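Local coordinates for SnoaL-like domain-containing protein (Burkholderia thailandensis E264, PDB 3EC9), which is of unknown function but has the NTF2-like, SnoaL-type fold, whose cone-shaped pocket in relatives often binds or converts small molecules, at the interface of chains A and B. Sequence-based numbering; all coordinates share one arbitrary frame. Chains: chain A/B, uncharacterized NTF2-like protein.

Contact 1: the interface of chains A and B. Residues chain A 46-48, 129, 131; chain B 110, 129-131, 133.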
loop_
_atom_site.group_PDB
_atom_site.type_symbol
_atom_site.label_atom_id
_atom_site.label_comp_id
_atom_site.label_asym_id
_atom_site.label_seq_id
_atom_site.Cartn_x
_atom_site.Cartn_y
_atom_site.Cartn_z
HETATM N N MSE A 46 -5.319 7.962 -1.588
HETATM C CA MSE A 46 -3.918 8.334 -1.348
HETATM C C MSE A 46 -3.642 9.734 -1.872
HETATM O O MSE A 46 -4.216 10.147 -2.858
HETATM C CB MSE A 46 -2.981 7.318 -2.005
HETATM C CG MSE A 46 -1.583 7.489 -1.585
HETATM SE SE MSE A 46 -0.427 6.106 -2.259
HETATM C CE MSE A 46 0.351 5.342 -0.602
ATOM N N ALA A 47 -2.767 10.464 -1.173
ATOM C CA ALA A 47 -2.435 11.840 -1.513
ATOM C C ALA A 47 -2.122 12.087 -2.970
ATOM O O ALA A 47 -2.586 13.068 -3.560
ATOM C CB ALA A 47 -1.267 12.326 -0.621
ATOM N N GLY A 48 -1.331 11.197 -3.567
ATOM C CA GLY A 48 -0.920 11.360 -4.977
ATOM C C GLY A 48 -1.910 10.855 -6.036
ATOM O O GLY A 48 -1.687 10.997 -7.254
ATOM N N THR A 129 -1.438 2.965 -3.382
ATOM C CA THR A 129 -1.292 2.573 -4.777
ATOM C C THR A 129 -0.177 3.331 -5.470
ATOM O O THR A 129 0.381 4.296 -4.915
ATOM C CB THR A 129 -2.627 2.695 -5.546
ATOM O OG1 THR A 129 -2.549 1.971 -6.806
ATOM C CG2 THR A 129 -3.001 4.152 -5.824
ATOM N N THR A 131 0.816 5.748 -7.379
ATOM C CA THR A 131 0.306 7.013 -7.885
ATOM C C THR A 131 1.099 7.576 -9.064
ATOM O O THR A 131 0.534 8.278 -9.892
ATOM C CB THR A 131 0.246 8.001 -6.739
ATOM O OG1 THR A 131 1.511 7.995 -6.061
ATOM C CG2 THR A 131 -0.911 7.653 -5.779
ATOM N N ARG B 110 2.644 8.303 2.660
ATOM C CA ARG B 110 2.231 7.068 3.291
ATOM C C ARG B 110 2.796 5.852 2.599
ATOM O O ARG B 110 3.158 5.871 1.402
ATOM C CB ARG B 110 0.703 7.001 3.335
ATOM C CG ARG B 110 0.043 8.108 4.202
ATOM C CD ARG B 110 0.187 7.799 5.630
ATOM N NE ARG B 110 -0.801 6.818 6.082
ATOM C CZ ARG B 110 -0.753 6.191 7.252
ATOM N NH1 ARG B 110 0.290 6.344 8.056
ATOM N NH2 ARG B 110 -1.750 5.408 7.632
ATOM N N THR B 129 3.523 2.435 -1.862
ATOM C CA THR B 129 3.744 3.800 -1.424
ATOM C C THR B 129 3.378 4.831 -2.473
ATOM O O THR B 129 3.066 4.487 -3.628
ATOM C CB THR B 129 5.192 3.985 -0.935
ATOM O OG1 THR B 129 5.335 5.201 -0.163
ATOM C CG2 THR B 129 6.185 3.957 -2.101
ATOM N N ASP B 130 3.421 6.105 -2.066
ATOM C CA ASP B 130 2.970 7.208 -2.919
ATOM C C ASP B 130 4.076 7.599 -3.836
ATOM O O ASP B 130 4.827 8.563 -3.646
ATOM C CB ASP B 130 2.477 8.339 -2.016
ATOM C CG ASP B 130 1.475 9.266 -2.712
ATOM O OD1 ASP B 130 1.516 9.405 -3.958
ATOM O OD2 ASP B 130 0.647 9.893 -1.996
ATOM N N THR B 131 4.215 6.796 -4.871
ATOM C CA THR B 131 5.320 6.978 -5.794
ATOM C C THR B 131 5.347 8.338 -6.501
ATOM O O THR B 131 6.418 8.844 -6.865
ATOM C CB THR B 131 5.330 5.800 -6.792
ATOM O OG1 THR B 131 4.042 5.697 -7.358
ATOM C CG2 THR B 131 5.685 4.474 -6.080
ATOM N N LEU B 133 4.482 11.265 -5.081
ATOM C CA LEU B 133 5.124 12.214 -4.133
ATOM C C LEU B 133 6.622 12.016 -4.023
ATOM O O LEU B 133 7.359 12.986 -3.891
ATOM C CB LEU B 133 4.457 12.168 -2.758
ATOM C CG LEU B 133 3.191 13.032 -2.590
ATOM C CD1 LEU B 133 2.108 12.823 -3.648
ATOM C CD2 LEU B 133 2.593 12.922 -1.164
#
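The carboxylate of B:Asp130 is held by chain A through both of its oxygens, where two NTF2-like (SnoaL-type) subunits meet. OD1 accepts a very short hydrogen bond from the A:Thr131 hydroxyl OG1, 2.5 Å, arriving on the anti side and 30° out of the carboxylate plane. OD2 turns its syn lone pair to the backbone N of A:Gly48 at 2.8 Å, a somewhat bent bond (137° at H). Together the two bonds fix the rotation of the carboxylate. CG of B:Asp130 lies anti to its backbone N (chi1 -156°), which carries the acid across to chain A. A:Thr131 OG1 also lies 3.2 Å from B:Thr131 N, close enough to accept a hydrogen bond from this first residue of helix 131-137. Both A:Thr131 and B:Thr131 start helices, and the N-terminal helix ends, positive by their dipoles, might favour a charged B:Asp130. The selenomethionine A:Met46 runs antiparallel alongside the acid: its SE rests 3.6 Å from B:Asp130 CA, and the bend at chi3 packs methyl CE 3.5 Å from the carbonyl O of B:Arg110. The same carbonyl accepts a hydrogen bond from the B:Thr129 hydroxyl OG1, tilted out of its plane. B:Leu133 closes the other flank, CD1 packing against A:Gly48 CA at 3.6 Å and CD2 facing the A:Ala47 methyl. The carbonyl oxygens O of A:Thr129 and O of B:Thr129 approach at a slant to 3.0 Å, a clash of two acceptors.

Contact 2: the interface of chains A and B. Residues chain A 84-86, 89, 91, 114; chain B 84-86, 91.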
loop_
_atom_site.group_PDB
_atom_site.type_symbol
_atom_site.label_atom_id
_atom_site.label_comp_id
_atom_site.label_asym_id
_atom_site.label_seq_id
_atom_site.Cartn_x
_atom_site.Cartn_y
_atom_site.Cartn_z
ATOM N N HIS A 84 -6.324 -10.305 3.535
ATOM C CA HIS A 84 -5.612 -10.693 4.738
ATOM C C HIS A 84 -6.469 -10.353 5.956
ATOM O O HIS A 84 -6.887 -9.191 6.126
ATOM C CB HIS A 84 -4.277 -9.983 4.795
ATOM C CG HIS A 84 -3.407 -10.202 3.586
ATOM N ND1 HIS A 84 -2.974 -11.454 3.197
ATOM C CD2 HIS A 84 -2.922 -9.331 2.668
ATOM C CE1 HIS A 84 -2.259 -11.333 2.092
ATOM N NE2 HIS A 84 -2.200 -10.052 1.754
ATOM N N ASP A 85 -6.663 -11.327 6.847
ATOM C CA ASP A 85 -7.539 -11.197 7.961
ATOM C C ASP A 85 -6.750 -10.820 9.215
ATOM O O ASP A 85 -6.069 -11.689 9.778
ATOM C CB ASP A 85 -8.216 -12.549 8.206
ATOM C CG ASP A 85 -9.286 -12.491 9.235
ATOM O OD1 ASP A 85 -9.410 -11.514 9.973
ATOM O OD2 ASP A 85 -10.009 -13.518 9.335
ATOM N N ALA A 86 -6.797 -9.540 9.614
ATOM C CA ALA A 86 -6.177 -9.084 10.864
ATOM C C ALA A 86 -7.216 -8.751 11.943
ATOM O O ALA A 86 -7.048 -7.831 12.722
ATOM C CB ALA A 86 -5.179 -7.936 10.642
ATOM N N THR A 89 -9.223 -5.481 11.514
ATOM C CA THR A 89 -8.555 -4.886 10.338
ATOM C C THR A 89 -8.416 -5.918 9.271
ATOM O O THR A 89 -8.121 -7.057 9.581
ATOM C CB THR A 89 -7.191 -4.242 10.715
ATOM O OG1 THR A 89 -7.446 -3.266 11.756
ATOM C CG2 THR A 89 -6.469 -3.616 9.514
ATOM N N ILE A 91 -6.967 -6.454 5.134
ATOM C CA ILE A 91 -6.124 -5.819 4.106
ATOM C C ILE A 91 -6.341 -6.501 2.776
ATOM O O ILE A 91 -6.077 -7.686 2.661
ATOM C CB ILE A 91 -4.627 -5.836 4.461
ATOM C CG1 ILE A 91 -4.388 -5.150 5.819
ATOM C CG2 ILE A 91 -3.801 -5.138 3.346
ATOM C CD1 ILE A 91 -4.656 -5.984 7.057
ATOM N N VAL A 114 -6.371 -0.879 3.282
ATOM C CA VAL A 114 -6.464 -1.243 4.699
ATOM C C VAL A 114 -7.834 -0.786 5.183
ATOM O O VAL A 114 -8.208 0.384 5.003
ATOM C CB VAL A 114 -5.331 -0.605 5.549
ATOM C CG1 VAL A 114 -5.552 -0.907 7.060
ATOM C CG2 VAL A 114 -3.934 -1.078 5.064
ATOM N N HIS B 84 -0.240 -4.809 11.565
ATOM C CA HIS B 84 -1.438 -5.617 11.582
ATOM C C HIS B 84 -1.064 -7.074 11.457
ATOM O O HIS B 84 -0.380 -7.471 10.516
ATOM C CB HIS B 84 -2.398 -5.227 10.460
ATOM C CG HIS B 84 -2.771 -3.776 10.452
ATOM N ND1 HIS B 84 -3.439 -3.165 11.498
ATOM C CD2 HIS B 84 -2.447 -2.795 9.580
ATOM C CE1 HIS B 84 -3.568 -1.873 11.215
ATOM N NE2 HIS B 84 -2.986 -1.628 10.051
ATOM N N ASP B 85 -1.514 -7.865 12.424
ATOM C CA ASP B 85 -1.172 -9.279 12.529
ATOM C C ASP B 85 -2.239 -10.099 11.814
ATOM O O ASP B 85 -3.308 -10.312 12.363
ATOM C CB ASP B 85 -1.099 -9.644 14.040
ATOM C CG ASP B 85 -0.554 -11.033 14.296
ATOM O OD1 ASP B 85 -0.447 -11.825 13.359
ATOM O OD2 ASP B 85 -0.242 -11.359 15.482
ATOM N N ALA B 86 -1.928 -10.614 10.612
ATOM C CA ALA B 86 -2.823 -11.526 9.874
ATOM C C ALA B 86 -2.192 -12.937 9.838
ATOM O O ALA B 86 -2.287 -13.690 8.854
ATOM C CB ALA B 86 -3.075 -10.972 8.439
ATOM N N ILE B 91 1.149 -6.803 8.105
ATOM C CA ILE B 91 1.108 -5.585 7.282
ATOM C C ILE B 91 1.543 -4.393 8.140
ATOM O O ILE B 91 0.882 -4.037 9.123
ATOM C CB ILE B 91 -0.315 -5.334 6.665
ATOM C CG1 ILE B 91 -0.733 -6.552 5.825
ATOM C CG2 ILE B 91 -0.357 -4.047 5.831
ATOM C CD1 ILE B 91 -1.379 -7.735 6.590
#
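The imidazole of B:His84 lies beneath the methyl CG2 of A:Thr89, which sits over the centre of one ring face, 3.6 Å above the plane, in a CH-pi contact. The two side chains cross at about a right angle. CG2 of A:Thr89 stands anti to its backbone N (chi1 -56°, measured to OG1), which points the methyl rather than the hydroxyl at the ring; OG1 stays 4.0 Å from B:His84 ND1. The patch is built mainly from the beta-hairpin of strands 76-86 and 89-100 of each NTF2-like subunit, with A:Val114 of strand 106-118 at its margin, and no hydrogen bond or salt bridge crosses it. Next to the ring the packing is tight and apolar. A:Ile91 and B:Ile91 reach toward each other tip to tip, the two CD1 methyls 3.7 Å apart, while their CG1 methylenes also touch. Both side chains carry CG1 beside the backbone N and bend at chi2 (81° in A:Ile91), so that the matching ethyl arms lie against each other. The CB atoms of B:His84 and A:Ala86 meet at 3.9 Å, and the same pairing with chains exchanged joins A:His84 to B:Ala86. Toward the hairpin turn, backbone takes over from side chain: the carbonyl oxygen of A:Asp85 abuts CA and CB of B:Ala86, and that of B:Asp85 abuts A:Ala86. The fit is looser along the far edge of the imidazole, toward strand 106-118. There A:Val114 and the ring cross obliquely, and little of the valine is buried by chain B. The methyl CG1 of A:Val114 comes no nearer to the imidazole than 4.0 Å, at NE2 of B:His84.

Contacts 1 and 2 have centres about 20 Å apart and lie along one two-fold symmetric face, so each recurs with the chains exchanged. Strand 106-118 runs through both, giving B:Arg110 to contact 1 and A:Val114 to contact 2. Contact 1 adds the end of strand 121-129, the start of the last helix and the loop after strand 41-45; contact 2 adds a hairpin. Contact 1 combines directed hydrogen bonds with apolar packing, whereas contact 2 relies on packing alone; together they may fix the subunits' relative tilt. Sheet-mediated dimers are common among NTF2-like proteins, so this pair may be biological, although the structure alone does not show it.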